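Local coordinates for Alpha/beta hydrolase fold protein (Chitinophaga pinensis, PDB 4PW0), which belongs to the alpha/beta hydrolase fold family and is probably a hydrolase, whose substrate the structure alone does not show, at the interface of chains A and B. Coordinates in Å, arbitrary orientation; residue numbers count along the deposited sequence, not the author numbering. Chains: chain A/B, Alpha/beta hydrolase fold protein.

The interface of chains A and B. Residues chain A 256-258, 271; chain B 251-253, 283.
A:Pro258 packs its ring against B:Asp251, B:Ala252, B:Ile253 and B:Tyr283. CB and CD both lie against the backbone carbonyl O of B:Ala252, CB at 3.2 Å. CG points at a polar pair of chain B, 3.3 Å from the phenol OH of B:Tyr283 and 3.5 Å from the carboxylate OD1 of B:Asp251. CD also turns toward B:Ile253 and packs on its CG1 at 3.7 Å.

The polar pair is tied together within chain B. B:Tyr283 OH donates to B:Asp251 OD1 over 2.6 Å, and OD1 accepts with its syn lone pair while lying in the plane of the phenol ring at its edge. The bond should restrain both groups, and so may present the proline with a fairly fixed surface. B:Tyr283 comes at A:Pro258 from the opposite direction, hydroxyl foremost.

B:Ile253 lies at the middle of the apolar side, between A:Pro258, A:Leu271 and the ring of B:Tyr283. Its CG1 is anti to the carbonyl carbon (chi1 -62°), and from there the chain runs out to CD1, which sits over the centre of the B:Tyr283 ring, 3.7 Å above its plane. The same methyl meets A:Leu271 CD2 tip to tip at 3.9 Å. The other branch, CG2, faces the backbone carbonyl O of A:Leu256. On the A side, A:Leu271 CD2 also rests on a face of the A:Tyr257 ring, toward its rim, which backs the methyl from within its own chain.

The patch belongs to a two-fold symmetric interface and recurs with the chains exchanged, though this pairing may not be the biological one. Strand 252-257, the last strand in chain order of the alpha/beta hydrolase fold, serves both partners: chain A offers its end and the proline just after it, chain B its beginning. A:Leu271 comes from the C-terminal helix 269-282, and B:Tyr283 is the final residue just beyond the equivalent helix, so the patch brings the closing strand and helix of the two copies together.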
ATOM      1  N   LEU A 256       1.173  -4.170  -1.323  1.00 13.33           N
ATOM      2  CA  LEU A 256       1.243  -5.360  -2.155  1.00 13.19           C
ATOM      3  C   LEU A 256       0.378  -5.166  -3.401  1.00 13.16           C
ATOM      4  O   LEU A 256      -0.767  -4.691  -3.331  1.00 13.96           O
ATOM      5  CB  LEU A 256       0.786  -6.616  -1.426  1.00 14.07           C
ATOM      6  CG  LEU A 256       1.508  -6.979  -0.148  1.00 14.39           C
ATOM      7  CD1 LEU A 256       0.953  -8.271   0.422  1.00 15.44           C
ATOM      8  CD2 LEU A 256       2.994  -7.072  -0.376  1.00 15.17           C
ATOM      9  N   TYR A 257       0.967  -5.539  -4.539  1.00 13.11           N
ATOM     10  CA  TYR A 257       0.343  -5.319  -5.852  1.00 13.82           C
ATOM     11  C   TYR A 257      -0.216  -6.624  -6.451  1.00 14.08           C
ATOM     12  O   TYR A 257       0.412  -7.670  -6.315  1.00 14.65           O
ATOM     13  CB  TYR A 257       1.331  -4.673  -6.847  1.00 15.53           C
ATOM     14  CG  TYR A 257       1.879  -3.311  -6.467  1.00 14.64           C
ATOM     15  CD1 TYR A 257       1.317  -2.526  -5.483  1.00 16.00           C
ATOM     16  CD2 TYR A 257       2.955  -2.779  -7.183  1.00 16.20           C
ATOM     17  CE1 TYR A 257       1.807  -1.252  -5.167  1.00 17.19           C
ATOM     18  CE2 TYR A 257       3.447  -1.541  -6.872  1.00 16.06           C
ATOM     19  CZ  TYR A 257       2.911  -0.788  -5.893  1.00 16.53           C
ATOM     20  OH  TYR A 257       3.453   0.470  -5.618  1.00 18.79           O
ATOM     21  N   PRO A 258      -1.375  -6.540  -7.099  1.00 14.25           N
ATOM     22  CA  PRO A 258      -2.083  -7.784  -7.486  1.00 14.46           C
ATOM     23  C   PRO A 258      -1.506  -8.477  -8.694  1.00 14.77           C
ATOM     24  O   PRO A 258      -1.018  -7.835  -9.651  1.00 14.94           O
ATOM     25  CB  PRO A 258      -3.486  -7.273  -7.799  1.00 15.54           C
ATOM     26  CG  PRO A 258      -3.302  -5.826  -8.189  1.00 15.05           C
ATOM     27  CD  PRO A 258      -2.197  -5.339  -7.274  1.00 14.55           C
ATOM     28  N   LEU A 271       1.595   3.395 -10.500  1.00 16.27           N
ATOM     29  CA  LEU A 271       1.124   3.198  -9.134  1.00 15.61           C
ATOM     30  C   LEU A 271       2.323   3.384  -8.162  1.00 14.95           C
ATOM     31  O   LEU A 271       2.230   4.068  -7.142  1.00 15.84           O
ATOM     32  CB  LEU A 271       0.539   1.810  -8.994  1.00 15.39           C
ATOM     33  CG  LEU A 271       0.110   1.333  -7.622  1.00 15.64           C
ATOM     34  CD1 LEU A 271      -0.940   2.223  -7.002  1.00 18.18           C
ATOM     35  CD2 LEU A 271      -0.371  -0.127  -7.694  1.00 17.03           C
TER
ATOM     36  N   ASP B 251      -7.969  -8.895  -8.051  1.00 17.68           N
ATOM     37  CA  ASP B 251      -7.443  -7.584  -8.438  1.00 16.79           C
ATOM     38  C   ASP B 251      -7.474  -6.586  -7.280  1.00 16.62           C
ATOM     39  O   ASP B 251      -8.046  -5.516  -7.395  1.00 18.72           O
ATOM     40  CB  ASP B 251      -8.182  -7.014  -9.664  1.00 17.14           C
ATOM     41  CG  ASP B 251      -7.503  -5.803 -10.259  1.00 17.25           C
ATOM     42  OD1 ASP B 251      -6.252  -5.682 -10.092  1.00 19.83           O
ATOM     43  OD2 ASP B 251      -8.216  -4.967 -10.887  1.00 20.06           O
ATOM     44  N   ALA B 252      -6.867  -6.983  -6.172  1.00 15.39           N
ATOM     45  CA  ALA B 252      -6.775  -6.085  -5.009  1.00 14.75           C
ATOM     46  C   ALA B 252      -5.356  -5.591  -4.790  1.00 13.68           C
ATOM     47  O   ALA B 252      -4.383  -6.367  -4.825  1.00 15.60           O
ATOM     48  CB  ALA B 252      -7.276  -6.749  -3.717  1.00 15.82           C
ATOM     49  N   ILE B 253      -5.271  -4.291  -4.501  1.00 14.16           N
ATOM     50  CA  ILE B 253      -4.052  -3.697  -3.949  1.00 13.40           C
ATOM     51  C   ILE B 253      -4.221  -3.659  -2.421  1.00 14.21           C
ATOM     52  O   ILE B 253      -5.287  -3.308  -1.923  1.00 15.00           O
ATOM     53  CB  ILE B 253      -3.862  -2.249  -4.465  1.00 14.87           C
ATOM     54  CG1 ILE B 253      -3.712  -2.183  -5.966  1.00 15.50           C
ATOM     55  CG2 ILE B 253      -2.734  -1.550  -3.735  1.00 14.69           C
ATOM     56  CD1 ILE B 253      -4.070  -0.838  -6.563  1.00 18.04           C
ATOM     57  N   TYR B 283      -6.036   3.791 -11.418  1.00 20.00           N
ATOM     58  CA  TYR B 283      -5.682   2.388 -11.469  1.00 19.93           C
ATOM     59  C   TYR B 283      -6.577   1.595 -12.427  1.00 23.46           C
ATOM     60  O   TYR B 283      -7.825   1.736 -12.341  1.00 25.66           O
ATOM     61  CB  TYR B 283      -5.726   1.770 -10.059  1.00 18.24           C
ATOM     62  CG  TYR B 283      -5.397   0.312 -10.094  1.00 17.75           C
ATOM     63  CD1 TYR B 283      -4.097  -0.129 -10.298  1.00 18.75           C
ATOM     64  CD2 TYR B 283      -6.400  -0.658  -9.951  1.00 18.73           C
ATOM     65  CE1 TYR B 283      -3.829  -1.470 -10.399  1.00 18.57           C
ATOM     66  CE2 TYR B 283      -6.129  -2.006 -10.041  1.00 19.12           C
ATOM     67  CZ  TYR B 283      -4.842  -2.420 -10.279  1.00 18.74           C
ATOM     68  OH  TYR B 283      -4.518  -3.753 -10.419  1.00 19.88           O
ATOM     69  OXT TYR B 283      -6.094   0.799 -13.271  1.00 23.02           O
TER